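Local coordinates for possible metal-dependent hydrolase (Veillonella parvula, PDB 3RPC), which probably acts as a metal-dependent hydrolase of the metallo-beta-lactamase superfamily, binding two zinc ions in its presumed active site, at residues V69-T73 with D99-I103; V166-W171 with S202-G206; T5-R11 with D258-L264. One frame throughout, in Å; residues are numbered along the deposited sequence.

Contacts 1 and 2 meet at the two-zinc site. H72 of contact 1 and D168 of contact 2 share the zinc of chain E, and their atoms H72 NE2 and D168 OD2 lie 3.3 Å apart. Water 4 is a ligand of that ion too. D168 also binds the zinc of chain F, 3.3 Å from the first ion. The centres of the two contacts are about 19 Å apart. Contact 3 pairs strands from the two chain ends, so contacts 1 and 2 are nested inside the loop it closes. Its nearest atoms stay about 10 Å from each of them. It lies across the centre of the chain from contact 2.

Contact 1 (V69-T73 with D99-I103); sequences VVTHT and DKELI. With ZN (zinc ion), chain E.
V70 lays its methyl CG1 on CD1 of I103 at 4.1 Å. T73, chi1 p, reaches the same methyl, with its CG2 4.2 Å from I103 CD1. I103 has chi1 m and chi2 t. V69 belongs to strand 67-69. V70 is extended (-120/105), T71 turns (-71/-27), H72 is extended again (-173/169), and T73 sits at -107/25. Segment 99-103 is part of helix 97-105, with I103 N bonded to D99 O at 3.0 Å. The closest CA atoms are those of T73 and D99, 6.8 Å apart. The CA-to-CB bonds of V70 and T73 point toward the helix; those of T71 and H72 point away. T73 OG1 also packs on L102 CD2 at 3.8 Å.

The polar half of the contact runs through water. D99 has chi1 m. Its OD2 receives water 1 at 2.6 Å, and that water donates to V70 O at 2.8 Å. Q95 also bonds to this OD2. D99 OD1 receives water 2 at 3.1 Å, which accepts from T73 N at 3.0 Å. It also receives water 3 at 2.6 Å, which lies 2.7 Å from T73 OG1.

H72, chi1 p and chi2 -54°, turns to the metal. Its ND1 donates to T71 OG1 at 3.0 Å, and its NE2 binds the zinc of chain E at 2.2 Å. H74, H132, D168 and water 4 complete the coordination of that ion. H72, H74, D76 and H77 form the HxHxDH signature of the metallo-beta-lactamase fold.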
loop_
_atom_site.group_PDB
_atom_site.type_symbol
_atom_site.label_atom_id
_atom_site.label_comp_id
_atom_site.label_asym_id
_atom_site.label_seq_id
_atom_site.Cartn_x
_atom_site.Cartn_y
_atom_site.Cartn_z
ATOM N N VAL A 69 11.284 2.265 16.820
ATOM C CA VAL A 69 10.487 2.047 15.613
ATOM C C VAL A 69 10.176 3.417 15.043
ATOM O O VAL A 69 9.623 4.262 15.736
ATOM C CB VAL A 69 9.163 1.320 15.926
ATOM C CG1 VAL A 69 8.255 1.283 14.686
ATOM C CG2 VAL A 69 9.447 -0.085 16.430
ATOM N N VAL A 70 10.558 3.635 13.791
ATOM C CA VAL A 70 10.361 4.914 13.127
ATOM C C VAL A 70 9.482 4.665 11.907
ATOM O O VAL A 70 9.936 4.102 10.906
ATOM C CB VAL A 70 11.719 5.518 12.708
ATOM C CG1 VAL A 70 11.535 6.889 12.082
ATOM C CG2 VAL A 70 12.649 5.612 13.922
ATOM N N THR A 71 8.212 5.063 11.996
ATOM C CA THR A 71 7.264 4.745 10.926
ATOM C C THR A 71 7.526 5.537 9.652
ATOM O O THR A 71 7.175 5.091 8.551
ATOM C CB THR A 71 5.799 4.939 11.353
ATOM O OG1 THR A 71 5.555 6.326 11.648
ATOM C CG2 THR A 71 5.470 4.066 12.556
ATOM N N HIS A 72 8.122 6.710 9.819
ATOM C CA HIS A 72 8.530 7.583 8.720
ATOM C C HIS A 72 9.327 8.729 9.313
ATOM O O HIS A 72 9.334 8.905 10.531
ATOM C CB HIS A 72 7.341 8.077 7.863
ATOM C CG HIS A 72 6.356 8.961 8.580
ATOM N ND1 HIS A 72 5.736 8.604 9.760
ATOM C CD2 HIS A 72 5.836 10.166 8.237
ATOM C CE1 HIS A 72 4.879 9.550 10.112
ATOM N NE2 HIS A 72 4.932 10.516 9.214
ATOM N N THR A 73 9.986 9.509 8.467
ATOM C CA THR A 73 10.936 10.492 8.980
ATOM C C THR A 73 10.456 11.937 8.888
ATOM O O THR A 73 11.262 12.864 8.850
ATOM C CB THR A 73 12.325 10.331 8.345
ATOM O OG1 THR A 73 12.221 10.436 6.922
ATOM C CG2 THR A 73 12.908 8.978 8.723
ATOM N N ASP A 99 14.643 5.564 4.150
ATOM C CA ASP A 99 14.688 5.904 5.565
ATOM C C ASP A 99 15.902 5.252 6.226
ATOM O O ASP A 99 16.532 5.861 7.088
ATOM C CB ASP A 99 13.385 5.513 6.277
ATOM C CG ASP A 99 12.221 6.442 5.932
ATOM O OD1 ASP A 99 12.364 7.312 5.039
ATOM O OD2 ASP A 99 11.143 6.280 6.537
ATOM N N LYS A 100 16.233 4.024 5.834
ATOM C CA LYS A 100 17.431 3.383 6.372
ATOM C C LYS A 100 18.664 4.200 6.014
ATOM O O LYS A 100 19.527 4.441 6.858
ATOM C CB LYS A 100 17.594 1.934 5.887
ATOM C CG LYS A 100 18.954 1.345 6.279
ATOM C CD LYS A 100 18.962 -0.163 6.232
ATOM C CE LYS A 100 20.358 -0.696 6.580
ATOM N NZ LYS A 100 20.360 -2.173 6.749
ATOM N N GLU A 101 18.748 4.643 4.766
ATOM C CA GLU A 101 19.923 5.403 4.341
ATOM C C GLU A 101 20.029 6.702 5.115
ATOM O O GLU A 101 21.123 7.099 5.547
ATOM C CB GLU A 101 19.886 5.672 2.841
ATOM C CG GLU A 101 20.156 4.426 2.004
ATOM C CD GLU A 101 19.986 4.673 0.519
ATOM O OE1 GLU A 101 19.600 5.799 0.142
ATOM O OE2 GLU A 101 20.236 3.738 -0.270
ATOM N N LEU A 102 18.895 7.360 5.322
ATOM C CA LEU A 102 18.907 8.606 6.069
ATOM C C LEU A 102 19.408 8.382 7.491
ATOM O O LEU A 102 20.322 9.063 7.965
ATOM C CB LEU A 102 17.508 9.215 6.109
ATOM C CG LEU A 102 17.421 10.525 6.896
ATOM C CD1 LEU A 102 18.292 11.606 6.258
ATOM C CD2 LEU A 102 15.975 10.992 7.017
ATOM N N ILE A 103 18.803 7.420 8.175
ATOM C CA ILE A 103 19.107 7.204 9.587
ATOM C C ILE A 103 20.521 6.639 9.800
ATOM O O ILE A 103 21.201 7.001 10.762
ATOM C CB ILE A 103 17.987 6.380 10.275
ATOM C CG1 ILE A 103 16.708 7.229 10.316
ATOM C CG2 ILE A 103 18.408 5.953 11.680
ATOM C CD1 ILE A 103 15.482 6.514 10.876
HETATM ZN ZN ZN E . 3.640 12.327 8.915
HETATM O O HOH W 1 10.996 4.475 8.392
HETATM O O HOH W 2 9.773 8.862 5.591
HETATM O O HOH W 3 13.692 9.565 4.878
HETATM O O HOH W 4 3.772 13.791 10.276
#

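Contact 2 (V166-W171 with S202-G206); sequences VGDTVW and SIIMG. With ZN (zinc ion), chain E; ZN (zinc ion), chain F.
S202 opens the loop before helix 207-216, extended (-136/158). Its OG accepts from I204 N at 3.0 Å, which makes an ST turn, and it also bonds to A194 O. S202 O touches V170 CG1 at 3.3 Å. I203 (-84/-9) points its CA-to-CB bond away from segment 166-171. Its carbonyl O accepts from ND1 of H132, a zinc ligand.

I204 (-135/-161, chi1 p) comes closest in backbone: its CA is 4.8 Å from V170 CA. Its CG2 lies 3.6 Å from D168 CG, so I204 packs beside the metal-binding carboxylate. Segment 166-171 is the loop after strand 163-165, with G167 at 88/-176, T169 extended (-143/151) and V170 at -82/175. D168 (-79/82, chi1 m) is the centre of an inverse gamma turn, with a weak bond from T169 N to G167 O at 2.9 Å. Its OD2 bridges both metals, 2.4 Å from the zinc of chain E and 2.1 Å from that of chain F. Such a bridging aspartate is found in many two-metal hydrolases of the superfamily, such as glyoxalase II and RNase Z. Water 4 bridges them too.

M205 (-93/170), a selenomethionine, buries the most surface. With chi1 m, chi2 t and chi3 t it runs out straight. Its CE meets V166 CG1 at 4.0 Å and W171 CE3 at 3.9 Å. Its CG lies 3.4 Å from T169 O, which has no polar partner. W171 (chi1 t) bonds to E176 through NE1 and also packs on V135 of the second subunit. G206 is the N-cap of helix 207-216, and its N bonds to D209 OD2.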
loop_
_atom_site.group_PDB
_atom_site.type_symbol
_atom_site.label_atom_id
_atom_site.label_comp_id
_atom_site.label_asym_id
_atom_site.label_seq_id
_atom_site.Cartn_x
_atom_site.Cartn_y
_atom_site.Cartn_z
ATOM N N VAL A 166 -1.248 2.153 13.962
ATOM C CA VAL A 166 -1.824 2.395 12.639
ATOM C C VAL A 166 -0.962 3.323 11.776
ATOM O O VAL A 166 -0.831 3.126 10.556
ATOM C CB VAL A 166 -3.241 2.963 12.760
ATOM C CG1 VAL A 166 -3.848 3.195 11.365
ATOM C CG2 VAL A 166 -4.112 2.002 13.562
ATOM N N GLY A 167 -0.381 4.338 12.415
ATOM C CA GLY A 167 0.505 5.267 11.733
ATOM C C GLY A 167 -0.187 6.453 11.083
ATOM O O GLY A 167 -1.400 6.638 11.208
ATOM N N ASP A 168 0.602 7.270 10.390
ATOM C CA ASP A 168 0.085 8.451 9.702
ATOM C C ASP A 168 -0.568 8.068 8.374
ATOM O O ASP A 168 0.051 8.152 7.312
ATOM C CB ASP A 168 1.208 9.475 9.478
ATOM C CG ASP A 168 1.395 10.428 10.659
ATOM O OD1 ASP A 168 0.888 10.142 11.759
ATOM O OD2 ASP A 168 2.052 11.474 10.477
ATOM N N THR A 169 -1.818 7.623 8.459
ATOM C CA THR A 169 -2.591 7.247 7.282
ATOM C C THR A 169 -4.031 7.663 7.494
ATOM O O THR A 169 -4.509 7.749 8.627
ATOM C CB THR A 169 -2.506 5.729 7.024
ATOM O OG1 THR A 169 -3.285 5.379 5.865
ATOM C CG2 THR A 169 -2.985 4.931 8.238
ATOM N N VAL A 170 -4.708 7.945 6.392
ATOM C CA VAL A 170 -6.164 8.046 6.409
ATOM C C VAL A 170 -6.753 6.635 6.315
ATOM O O VAL A 170 -6.024 5.656 6.159
ATOM C CB VAL A 170 -6.684 8.934 5.267
ATOM C CG1 VAL A 170 -6.058 10.317 5.334
ATOM C CG2 VAL A 170 -6.435 8.294 3.881
ATOM N N TRP A 171 -8.068 6.511 6.422
ATOM C CA TRP A 171 -8.679 5.186 6.370
ATOM C C TRP A 171 -8.693 4.658 4.937
ATOM O O TRP A 171 -9.421 5.167 4.098
ATOM C CB TRP A 171 -10.103 5.233 6.914
ATOM C CG TRP A 171 -10.637 3.883 7.222
ATOM C CD1 TRP A 171 -11.022 2.929 6.322
ATOM C CD2 TRP A 171 -10.857 3.329 8.518
ATOM N NE1 TRP A 171 -11.450 1.801 6.989
ATOM C CE2 TRP A 171 -11.372 2.029 8.339
ATOM C CE3 TRP A 171 -10.681 3.811 9.818
ATOM C CZ2 TRP A 171 -11.705 1.202 9.411
ATOM C CZ3 TRP A 171 -11.012 2.990 10.884
ATOM C CH2 TRP A 171 -11.513 1.697 10.674
ATOM N N SER A 202 -8.118 15.448 5.750
ATOM C CA SER A 202 -6.916 15.391 6.584
ATOM C C SER A 202 -5.865 14.458 5.996
ATOM O O SER A 202 -6.172 13.571 5.202
ATOM C CB SER A 202 -7.289 14.947 8.002
ATOM O OG SER A 202 -6.151 14.779 8.839
ATOM N N ILE A 203 -4.617 14.668 6.387
ATOM C CA ILE A 203 -3.554 13.723 6.061
ATOM C C ILE A 203 -3.456 12.558 7.041
ATOM O O ILE A 203 -2.685 11.628 6.810
ATOM C CB ILE A 203 -2.188 14.419 5.979
ATOM C CG1 ILE A 203 -1.863 15.107 7.313
ATOM C CG2 ILE A 203 -2.177 15.410 4.813
ATOM C CD1 ILE A 203 -0.449 15.701 7.385
ATOM N N ILE A 204 -4.190 12.619 8.151
ATOM C CA ILE A 204 -4.250 11.495 9.080
ATOM C C ILE A 204 -5.705 11.270 9.470
ATOM O O ILE A 204 -6.611 11.699 8.757
ATOM C CB ILE A 204 -3.341 11.677 10.333
ATOM C CG1 ILE A 204 -3.681 12.954 11.107
ATOM C CG2 ILE A 204 -1.864 11.715 9.917
ATOM C CD1 ILE A 204 -2.913 13.106 12.447
HETATM N N MSE A 205 -5.930 10.578 10.575
HETATM C CA MSE A 205 -7.289 10.277 11.026
HETATM C C MSE A 205 -7.850 11.306 12.016
HETATM O O MSE A 205 -7.135 12.195 12.488
HETATM C CB MSE A 205 -7.327 8.877 11.639
HETATM C CG MSE A 205 -7.233 7.780 10.591
HETATM SE SE MSE A 205 -6.911 6.048 11.386
HETATM C CE MSE A 205 -6.983 4.994 9.760
ATOM N N GLY A 206 -9.150 11.194 12.288
ATOM C CA GLY A 206 -9.829 12.015 13.274
ATOM C C GLY A 206 -10.970 11.249 13.921
ATOM O O GLY A 206 -10.969 10.015 13.956
HETATM ZN ZN ZN E . 3.640 12.327 8.915
HETATM ZN ZN ZN F . 2.475 12.938 11.979
HETATM O O HOH W 4 3.772 13.791 10.276
HETATM O O HOH W 5 0.774 14.483 10.844
#

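Contact 3 (T5-R11 with D258-L264)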
loop_
_atom_site.group_PDB
_atom_site.type_symbol
_atom_site.label_atom_id
_atom_site.label_comp_id
_atom_site.label_asym_id
_atom_site.label_seq_id
_atom_site.Cartn_x
_atom_site.Cartn_y
_atom_site.Cartn_z
ATOM N N THR A 5 3.220 -5.789 29.974
ATOM C CA THR A 5 2.848 -5.276 28.658
ATOM C C THR A 5 1.996 -4.022 28.778
ATOM O O THR A 5 0.929 -4.040 29.390
ATOM C CB THR A 5 2.136 -6.347 27.816
ATOM O OG1 THR A 5 3.024 -7.460 27.649
ATOM C CG2 THR A 5 1.757 -5.795 26.448
ATOM N N GLN A 6 2.480 -2.933 28.189
ATOM C CA GLN A 6 1.891 -1.627 28.416
ATOM C C GLN A 6 2.316 -0.632 27.347
ATOM O O GLN A 6 3.320 -0.833 26.647
ATOM C CB GLN A 6 2.319 -1.094 29.788
ATOM C CG GLN A 6 3.826 -0.900 29.909
ATOM C CD GLN A 6 4.228 -0.215 31.193
ATOM O OE1 GLN A 6 3.744 -0.560 32.270
ATOM N NE2 GLN A 6 5.095 0.783 31.082
ATOM N N TYR A 7 1.543 0.444 27.241
ATOM C CA TYR A 7 1.887 1.560 26.376
ATOM C C TYR A 7 1.956 2.825 27.218
ATOM O O TYR A 7 0.976 3.212 27.856
ATOM C CB TYR A 7 0.865 1.718 25.231
ATOM C CG TYR A 7 1.124 2.949 24.388
ATOM C CD1 TYR A 7 2.150 2.967 23.451
ATOM C CD2 TYR A 7 0.366 4.103 24.548
ATOM C CE1 TYR A 7 2.413 4.097 22.696
ATOM C CE2 TYR A 7 0.619 5.236 23.790
ATOM C CZ TYR A 7 1.645 5.227 22.869
ATOM O OH TYR A 7 1.910 6.357 22.130
ATOM N N THR A 8 3.121 3.456 27.239
ATOM C CA THR A 8 3.268 4.743 27.891
ATOM C C THR A 8 3.279 5.823 26.830
ATOM O O THR A 8 4.187 5.880 25.995
ATOM C CB THR A 8 4.573 4.824 28.698
ATOM O OG1 THR A 8 4.539 3.859 29.759
ATOM C CG2 THR A 8 4.731 6.215 29.285
ATOM N N HIS A 9 2.265 6.677 26.839
ATOM C CA HIS A 9 2.258 7.754 25.875
ATOM C C HIS A 9 3.257 8.830 26.270
ATOM O O HIS A 9 3.368 9.153 27.448
ATOM C CB HIS A 9 0.882 8.382 25.704
ATOM C CG HIS A 9 0.835 9.271 24.515
ATOM N ND1 HIS A 9 1.235 8.832 23.272
ATOM C CD2 HIS A 9 0.527 10.582 24.377
ATOM C CE1 HIS A 9 1.146 9.827 22.411
ATOM N NE2 HIS A 9 0.719 10.899 23.055
ATOM N N ILE A 10 3.993 9.370 25.301
ATOM C CA ILE A 10 4.964 10.433 25.600
ATOM C C ILE A 10 4.446 11.791 25.111
ATOM O O ILE A 10 4.107 12.656 25.917
ATOM C CB ILE A 10 6.374 10.121 25.049
ATOM C CG1 ILE A 10 6.893 8.800 25.631
ATOM C CG2 ILE A 10 7.349 11.259 25.376
ATOM C CD1 ILE A 10 7.005 8.782 27.141
ATOM N N ARG A 11 4.344 11.968 23.796
ATOM C CA ARG A 11 3.907 13.256 23.256
ATOM C C ARG A 11 3.707 13.112 21.755
ATOM O O ARG A 11 4.557 12.564 21.088
ATOM C CB ARG A 11 4.947 14.350 23.548
ATOM C CG ARG A 11 4.451 15.762 23.172
ATOM C CD ARG A 11 5.544 16.825 23.369
ATOM N NE ARG A 11 6.707 16.554 22.533
ATOM C CZ ARG A 11 7.843 17.247 22.576
ATOM N NH1 ARG A 11 7.973 18.275 23.408
ATOM N NH2 ARG A 11 8.857 16.913 21.781
ATOM N N ASP A 258 -0.049 13.019 28.038
ATOM C CA ASP A 258 1.386 12.870 27.864
ATOM C C ASP A 258 1.959 12.322 29.162
ATOM O O ASP A 258 1.737 12.907 30.226
ATOM C CB ASP A 258 2.021 14.223 27.551
ATOM C CG ASP A 258 1.694 14.726 26.147
ATOM O OD1 ASP A 258 0.996 14.020 25.380
ATOM O OD2 ASP A 258 2.162 15.835 25.801
ATOM N N GLY A 259 2.695 11.215 29.075
ATOM C CA GLY A 259 3.314 10.597 30.242
ATOM C C GLY A 259 2.476 9.493 30.868
ATOM O O GLY A 259 2.956 8.770 31.741
ATOM N N GLU A 260 1.228 9.351 30.426
ATOM C CA GLU A 260 0.330 8.348 30.995
ATOM C C GLU A 260 0.592 6.935 30.482
ATOM O O GLU A 260 0.810 6.725 29.289
ATOM C CB GLU A 260 -1.134 8.722 30.721
ATOM C CG GLU A 260 -2.140 7.690 31.212
ATOM C CD GLU A 260 -3.583 8.128 31.001
ATOM O OE1 GLU A 260 -3.827 9.318 30.702
ATOM O OE2 GLU A 260 -4.482 7.270 31.131
ATOM N N THR A 261 0.542 5.964 31.387
ATOM C CA THR A 261 0.717 4.564 31.032
ATOM C C THR A 261 -0.609 3.814 31.040
ATOM O O THR A 261 -1.412 3.943 31.972
ATOM C CB THR A 261 1.682 3.878 32.011
ATOM O OG1 THR A 261 2.978 4.471 31.882
ATOM C CG2 THR A 261 1.779 2.377 31.729
ATOM N N ILE A 262 -0.833 3.040 29.983
ATOM C CA ILE A 262 -1.997 2.168 29.871
ATOM C C ILE A 262 -1.526 0.718 29.834
ATOM O O ILE A 262 -0.728 0.339 28.976
ATOM C CB ILE A 262 -2.798 2.466 28.590
ATOM C CG1 ILE A 262 -3.269 3.918 28.597
ATOM C CG2 ILE A 262 -3.972 1.503 28.455
ATOM C CD1 ILE A 262 -3.879 4.375 27.283
ATOM N N THR A 263 -2.003 -0.084 30.785
ATOM C CA THR A 263 -1.669 -1.503 30.832
ATOM C C THR A 263 -2.488 -2.240 29.782
ATOM O O THR A 263 -3.697 -2.044 29.689
ATOM C CB THR A 263 -1.946 -2.093 32.231
ATOM O OG1 THR A 263 -1.097 -1.456 33.195
ATOM C CG2 THR A 263 -1.679 -3.598 32.243
ATOM N N LEU A 264 -1.830 -3.067 28.975
ATOM C CA LEU A 264 -2.489 -3.720 27.847
ATOM C C LEU A 264 -2.887 -5.161 28.151
ATOM O O LEU A 264 -2.429 -5.775 29.114
ATOM C CB LEU A 264 -1.593 -3.676 26.604
ATOM C CG LEU A 264 -1.150 -2.276 26.165
ATOM C CD1 LEU A 264 -0.231 -2.344 24.951
ATOM C CD2 LEU A 264 -2.344 -1.379 25.895
ATOM O OXT LEU A 264 -3.683 -5.746 27.420
HETATM O O HOH W 6 -0.396 -6.247 30.560
HETATM O O HOH W 7 0.335 14.236 22.788
#
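Strands 6-11 and 261-263 run antiparallel at 164°, with axes 4.6 Å apart at closest approach. Y7 and I262 form a hydrogen-bonded pair: Y7 N to I262 O is 2.9 Å and I262 N to Y7 O is 2.8 Å. Q6 with T263 and T8 with T261 are the non-hydrogen-bonded pairs next to it. L264 N donates to T5 O at 3.0 Å and extends the ladder. Past T8 the pairing turns irregular: H9 N donates to E260 O at 2.8 Å, but H9 O accepts from G259 N at 2.7 Å, one residue off, and I10 comes to lie nearest D258. G259, with positive phi (94/-10), sits where the register shifts.

Q6, T8, T261 and T263 share one face. There T8 OG1 and T261 OG1 share a hydrogen bond of 2.7 Å. Y7 and I262 occupy the other face. Y7 OH bonds to H9 ND1 at 2.8 Å. L264 packs its CD1 on Y7 CB at 4.2 Å and its CB on T5 CG2 at 4.0 Å. D258 OD1 forms a salt bridge with R237.

Strand 6-11 lies between strands 14-19 and 261-263, and 261-263 is the outermost strand of this sheet within the chain. I10 and R11 form a classic beta bulge against strand 14-19. Y7, H9, I262 and L264 pack on strand 221-225 of the second sheet, and Y7 and L264 also reach its strand 186-190. The face with Y7 and I262, joined by H9 and L264, thus packs between the two sheets at the core of the alpha-beta/beta-alpha sandwich.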